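Local coordinates for protein D-hydantoinase (Ralstonia pickettii, PDB 1NFG) that binds two zinc ions per subunit and probably catalyses the stereospecific hydrolysis of the cyclic amide bond of D-hydantoin derivatives, at residues T86-L100 / A116-P128. Numbering follows the deposited sequence.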
loop_
_atom_site.group_PDB
_atom_site.type_symbol
_atom_site.label_atom_id
_atom_site.label_comp_id
_atom_site.label_asym_id
_atom_site.label_seq_id
_atom_site.Cartn_x
_atom_site.Cartn_y
_atom_site.Cartn_z
ATOM N N THR A 86 -33.256 3.129 20.800
ATOM C CA THR A 86 -34.213 2.182 21.359
ATOM C C THR A 86 -33.713 0.759 21.617
ATOM O O THR A 86 -34.384 -0.023 22.291
ATOM C CB THR A 86 -35.461 2.096 20.464
ATOM O OG1 THR A 86 -35.072 1.750 19.127
ATOM C CG2 THR A 86 -36.194 3.430 20.459
ATOM N N THR A 87 -32.563 0.404 21.058
ATOM C CA THR A 87 -31.995 -0.916 21.292
ATOM C C THR A 87 -30.531 -0.738 21.635
ATOM O O THR A 87 -29.868 0.189 21.169
ATOM C CB THR A 87 -32.125 -1.851 20.078
ATOM O OG1 THR A 87 -33.507 -2.151 19.858
ATOM C CG2 THR A 87 -31.386 -3.160 20.329
ATOM N N ILE A 88 -30.026 -1.634 22.462
ATOM C CA ILE A 88 -28.652 -1.546 22.891
ATOM C C ILE A 88 -28.116 -2.954 23.041
ATOM O O ILE A 88 -28.875 -3.885 23.290
ATOM C CB ILE A 88 -28.597 -0.763 24.221
ATOM C CG1 ILE A 88 -27.652 0.414 24.065
ATOM C CG2 ILE A 88 -28.196 -1.665 25.388
ATOM C CD1 ILE A 88 -27.885 1.497 25.076
ATOM N N VAL A 89 -26.823 -3.128 22.829
ATOM C CA VAL A 89 -26.232 -4.444 23.004
ATOM C C VAL A 89 -25.070 -4.182 23.940
ATOM O O VAL A 89 -24.030 -3.677 23.532
ATOM C CB VAL A 89 -25.759 -5.050 21.673
ATOM C CG1 VAL A 89 -25.397 -6.510 21.871
ATOM C CG2 VAL A 89 -26.868 -4.944 20.637
ATOM N N ASP A 90 -25.285 -4.487 25.214
ATOM C CA ASP A 90 -24.290 -4.262 26.249
ATOM C C ASP A 90 -23.295 -5.410 26.291
ATOM O O ASP A 90 -23.589 -6.531 25.850
ATOM C CB ASP A 90 -24.983 -4.132 27.606
ATOM C CG ASP A 90 -24.162 -3.350 28.613
ATOM O OD1 ASP A 90 -23.972 -2.132 28.426
ATOM O OD2 ASP A 90 -23.709 -3.956 29.601
ATOM N N PHE A 91 -22.110 -5.114 26.811
ATOM C CA PHE A 91 -21.066 -6.116 26.930
ATOM C C PHE A 91 -21.164 -6.814 28.278
ATOM O O PHE A 91 -20.787 -6.256 29.310
ATOM C CB PHE A 91 -19.683 -5.468 26.767
ATOM C CG PHE A 91 -19.282 -5.260 25.334
ATOM C CD1 PHE A 91 -18.883 -6.336 24.551
ATOM C CD2 PHE A 91 -19.346 -3.995 24.752
ATOM C CE1 PHE A 91 -18.554 -6.164 23.206
ATOM C CE2 PHE A 91 -19.020 -3.808 23.411
ATOM C CZ PHE A 91 -18.624 -4.898 22.636
ATOM N N CYS A 92 -21.700 -8.030 28.258
ATOM C CA CYS A 92 -21.832 -8.835 29.462
ATOM C C CYS A 92 -20.421 -9.307 29.795
ATOM O O CYS A 92 -19.810 -10.058 29.029
ATOM C CB CYS A 92 -22.750 -10.031 29.191
ATOM S SG CYS A 92 -22.862 -11.232 30.540
ATOM N N GLN A 93 -19.909 -8.869 30.940
ATOM C CA GLN A 93 -18.547 -9.211 31.338
ATOM C C GLN A 93 -18.375 -10.375 32.310
ATOM O O GLN A 93 -18.928 -10.373 33.409
ATOM C CB GLN A 93 -17.865 -7.972 31.923
ATOM C CG GLN A 93 -16.370 -8.144 32.094
ATOM C CD GLN A 93 -15.693 -6.872 32.548
ATOM O OE1 GLN A 93 -15.899 -6.413 33.670
ATOM N NE2 GLN A 93 -14.884 -6.288 31.671
ATOM N N GLN A 94 -17.585 -11.364 31.901
ATOM C CA GLN A 94 -17.304 -12.522 32.746
ATOM C C GLN A 94 -16.410 -12.091 33.903
ATOM O O GLN A 94 -15.657 -11.126 33.792
ATOM C CB GLN A 94 -16.590 -13.613 31.939
ATOM C CG GLN A 94 -15.859 -14.651 32.776
ATOM C CD GLN A 94 -14.948 -15.535 31.940
ATOM O OE1 GLN A 94 -14.200 -15.043 31.096
ATOM N NE2 GLN A 94 -14.995 -16.843 32.175
ATOM N N ASP A 95 -16.514 -12.801 35.020
ATOM C CA ASP A 95 -15.690 -12.514 36.189
ATOM C C ASP A 95 -14.650 -13.617 36.247
ATOM O O ASP A 95 -14.975 -14.786 36.053
ATOM C CB ASP A 95 -16.540 -12.526 37.454
ATOM C CG ASP A 95 -17.496 -11.359 37.517
ATOM O OD1 ASP A 95 -17.019 -10.208 37.612
ATOM O OD2 ASP A 95 -18.726 -11.588 37.465
ATOM N N ARG A 96 -13.399 -13.252 36.494
ATOM C CA ARG A 96 -12.338 -14.253 36.550
ATOM C C ARG A 96 -12.684 -15.377 37.527
ATOM O O ARG A 96 -13.081 -15.133 38.665
ATOM C CB ARG A 96 -11.018 -13.598 36.949
ATOM C CG ARG A 96 -9.836 -14.552 37.006
ATOM C CD ARG A 96 -8.649 -13.851 37.636
ATOM N NE ARG A 96 -9.099 -12.969 38.716
ATOM C CZ ARG A 96 -8.299 -12.263 39.515
ATOM N NH1 ARG A 96 -6.977 -12.327 39.373
ATOM N NH2 ARG A 96 -8.825 -11.480 40.452
ATOM N N GLY A 97 -12.548 -16.612 37.068
ATOM C CA GLY A 97 -12.847 -17.737 37.931
ATOM C C GLY A 97 -14.293 -18.192 37.887
ATOM O O GLY A 97 -14.635 -19.228 38.459
ATOM N N HIS A 98 -15.144 -17.429 37.209
ATOM C CA HIS A 98 -16.556 -17.776 37.103
ATOM C C HIS A 98 -16.943 -18.143 35.662
ATOM O O HIS A 98 -16.183 -17.892 34.723
ATOM C CB HIS A 98 -17.406 -16.619 37.640
ATOM C CG HIS A 98 -17.251 -16.395 39.116
ATOM N ND1 HIS A 98 -17.817 -17.228 40.060
ATOM C CD2 HIS A 98 -16.557 -15.458 39.809
ATOM C CE1 HIS A 98 -17.476 -16.812 41.269
ATOM N NE2 HIS A 98 -16.712 -15.741 41.146
ATOM N N SER A 99 -18.115 -18.753 35.497
ATOM C CA SER A 99 -18.586 -19.178 34.179
ATOM C C SER A 99 -19.233 -18.057 33.371
ATOM O O SER A 99 -19.472 -16.952 33.880
ATOM C CB SER A 99 -19.602 -20.304 34.326
ATOM O OG SER A 99 -20.773 -19.828 34.967
ATOM N N LEU A 100 -19.519 -18.350 32.105
ATOM C CA LEU A 100 -20.163 -17.363 31.250
ATOM C C LEU A 100 -21.617 -17.273 31.705
ATOM O O LEU A 100 -22.167 -16.176 31.864
ATOM C CB LEU A 100 -20.062 -17.772 29.770
ATOM C CG LEU A 100 -18.618 -17.835 29.252
ATOM C CD1 LEU A 100 -18.611 -18.107 27.766
ATOM C CD2 LEU A 100 -17.907 -16.525 29.556
ATOM N N ALA A 116 -35.062 0.804 30.240
ATOM C CA ALA A 116 -36.080 1.640 29.615
ATOM C C ALA A 116 -36.292 1.212 28.162
ATOM O O ALA A 116 -37.378 1.400 27.612
ATOM C CB ALA A 116 -35.666 3.101 29.670
ATOM N N ILE A 117 -35.254 0.631 27.555
ATOM C CA ILE A 117 -35.304 0.190 26.159
ATOM C C ILE A 117 -34.835 -1.255 26.029
ATOM O O ILE A 117 -34.293 -1.827 26.973
ATOM C CB ILE A 117 -34.403 1.069 25.261
ATOM C CG1 ILE A 117 -32.930 0.833 25.634
ATOM C CG2 ILE A 117 -34.775 2.542 25.428
ATOM C CD1 ILE A 117 -31.916 1.666 24.863
ATOM N N ASP A 118 -35.041 -1.833 24.846
ATOM C CA ASP A 118 -34.650 -3.213 24.576
ATOM C C ASP A 118 -33.133 -3.381 24.574
ATOM O O ASP A 118 -32.393 -2.421 24.341
ATOM C CB ASP A 118 -35.271 -3.673 23.252
ATOM C CG ASP A 118 -36.775 -3.935 23.376
ATOM O OD1 ASP A 118 -37.367 -3.480 24.378
ATOM O OD2 ASP A 118 -37.365 -4.587 22.485
ATOM N N TYR A 119 -32.672 -4.600 24.842
ATOM C CA TYR A 119 -31.239 -4.862 24.921
ATOM C C TYR A 119 -30.852 -6.305 24.620
ATOM O O TYR A 119 -31.635 -7.232 24.833
ATOM C CB TYR A 119 -30.744 -4.501 26.322
ATOM C CG TYR A 119 -31.447 -5.287 27.407
ATOM C CD1 TYR A 119 -31.056 -6.590 27.719
ATOM C CD2 TYR A 119 -32.569 -4.765 28.054
ATOM C CE1 TYR A 119 -31.771 -7.359 28.642
ATOM C CE2 TYR A 119 -33.293 -5.525 28.977
ATOM C CZ TYR A 119 -32.890 -6.819 29.262
ATOM O OH TYR A 119 -33.618 -7.577 30.152
ATOM N N GLY A 120 -29.629 -6.469 24.118
ATOM C CA GLY A 120 -29.086 -7.782 23.806
ATOM C C GLY A 120 -27.742 -7.839 24.512
ATOM O O GLY A 120 -27.349 -6.848 25.135
ATOM N N TYR A 121 -27.034 -8.965 24.442
ATOM C CA TYR A 121 -25.732 -9.054 25.110
ATOM C C TYR A 121 -24.608 -9.542 24.219
ATOM O O TYR A 121 -24.815 -10.363 23.328
ATOM C CB TYR A 121 -25.736 -10.037 26.296
ATOM C CG TYR A 121 -26.730 -9.827 27.419
ATOM C CD1 TYR A 121 -27.089 -8.550 27.854
ATOM C CD2 TYR A 121 -27.267 -10.930 28.090
ATOM C CE1 TYR A 121 -27.964 -8.381 28.932
ATOM C CE2 TYR A 121 -28.138 -10.774 29.166
ATOM C CZ TYR A 121 -28.486 -9.503 29.580
ATOM O OH TYR A 121 -29.370 -9.359 30.627
ATOM N N HIS A 122 -23.411 -9.030 24.480
ATOM C CA HIS A 122 -22.205 -9.500 23.804
ATOM C C HIS A 122 -21.562 -10.195 24.994
ATOM O O HIS A 122 -21.727 -9.741 26.134
ATOM C CB HIS A 122 -21.263 -8.369 23.397
ATOM C CG HIS A 122 -21.813 -7.450 22.359
ATOM N ND1 HIS A 122 -22.186 -7.883 21.106
ATOM C CD2 HIS A 122 -21.997 -6.110 22.372
ATOM C CE1 HIS A 122 -22.574 -6.845 20.388
ATOM N NE2 HIS A 122 -22.468 -5.758 21.132
ATOM N N ILE A 123 -20.835 -11.278 24.770
ATOM C CA ILE A 123 -20.204 -11.926 25.904
ATOM C C ILE A 123 -18.688 -11.714 25.896
ATOM O O ILE A 123 -18.009 -12.059 24.924
ATOM C CB ILE A 123 -20.527 -13.440 25.938
ATOM C CG1 ILE A 123 -19.938 -14.060 27.211
ATOM C CG2 ILE A 123 -19.999 -14.120 24.680
ATOM C CD1 ILE A 123 -20.339 -13.330 28.497
ATOM N N ILE A 124 -18.168 -11.120 26.969
ATOM C CA ILE A 124 -16.733 -10.893 27.088
ATOM C C ILE A 124 -16.084 -12.100 27.746
ATOM O O ILE A 124 -16.489 -12.515 28.830
ATOM C CB ILE A 124 -16.394 -9.686 27.970
ATOM C CG1 ILE A 124 -16.828 -8.390 27.296
ATOM C CG2 ILE A 124 -14.901 -9.660 28.234
ATOM C CD1 ILE A 124 -16.393 -7.151 28.037
ATOM N N VAL A 125 -15.075 -12.657 27.089
ATOM C CA VAL A 125 -14.356 -13.802 27.621
ATOM C C VAL A 125 -12.966 -13.347 28.071
ATOM O O VAL A 125 -12.085 -13.128 27.242
ATOM C CB VAL A 125 -14.200 -14.889 26.557
ATOM C CG1 VAL A 125 -13.457 -16.081 27.129
ATOM C CG2 VAL A 125 -15.560 -15.299 26.048
ATOM N N LEU A 126 -12.774 -13.186 29.377
ATOM C CA LEU A 126 -11.479 -12.769 29.895
ATOM C C LEU A 126 -10.793 -13.829 30.773
ATOM O O LEU A 126 -9.763 -13.560 31.394
ATOM C CB LEU A 126 -11.616 -11.444 30.652
ATOM C CG LEU A 126 -12.773 -11.260 31.633
ATOM C CD1 LEU A 126 -12.646 -12.226 32.808
ATOM C CD2 LEU A 126 -12.770 -9.821 32.119
ATOM N N ASP A 127 -11.358 -15.032 30.814
ATOM C CA ASP A 127 -10.792 -16.129 31.594
ATOM C C ASP A 127 -11.107 -17.402 30.818
ATOM O O ASP A 127 -11.951 -18.206 31.218
ATOM C CB ASP A 127 -11.416 -16.168 32.994
ATOM C CG ASP A 127 -10.805 -17.246 33.878
ATOM O OD1 ASP A 127 -9.625 -17.595 33.664
ATOM O OD2 ASP A 127 -11.498 -17.738 34.795
ATOM N N PRO A 128 -10.404 -17.598 29.690
ATOM C CA PRO A 128 -10.492 -18.707 28.733
ATOM C C PRO A 128 -10.275 -20.118 29.250
ATOM O O PRO A 128 -9.441 -20.852 28.719
ATOM C CB PRO A 128 -9.460 -18.324 27.684
ATOM C CG PRO A 128 -8.414 -17.694 28.502
ATOM C CD PRO A 128 -9.207 -16.784 29.409
HETATM O O HOH W 1 -13.624 -19.285 34.964
#
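His122 lies between Val89 and Phe91 on the inner face of parallel strands 86-93 and 118-124 in the amidohydrolase TIM barrel. Gly120, next to Val89 and lacking a side chain, adds no bulk there; methyl CG1 of Val89, anti to the backbone N (chi1 -169°), lies over one face of the imidazole, toward its rim. Across Phe91, His122 CD2 sits over the ring centre, planes turned 34° apart, and Ile124 CD1 packs on Phe91 CB (3.9 Å). Ser146 OG at ND1 and Val56 O at NE2 hold the imidazole and fix its rotation, while the Phe91 ring reaches the zinc ligands His57 and His59.

The opposite face looks to helix 100-111, linking the strands in a right-handed beta-alpha-beta crossover. There the Ile123 CD1 knob fits beside Cys92, 3.9 Å from SG, and Leu100 CD2 rests against Ile123 CG1. The parallel ladder is weak where Asp118 pairs with Thr86 O and Ile88 N and again at Gln94 N, firmer at Gly120 N to Ile88 O (2.8 Å) and nearly straight at Ile124 N to Cys92 O (2.8 Å, 173°).

Past the strands, the extended Gln94 side chain pokes into the bend 125-127. OE1 takes Leu126 N (2.9 Å) and, more weakly, Asp127 N; NE2 turns back to His98 O (3.0 Å). Asp127 OD2 receives Gly97 N (2.7 Å) from above the carboxylate plane, and a water joins it to His98 O. A bonded imidazole packed against Phe91 thus lies behind the zinc ligands, while one amide and one carboxylate tie the loops at the C-terminal strand ends.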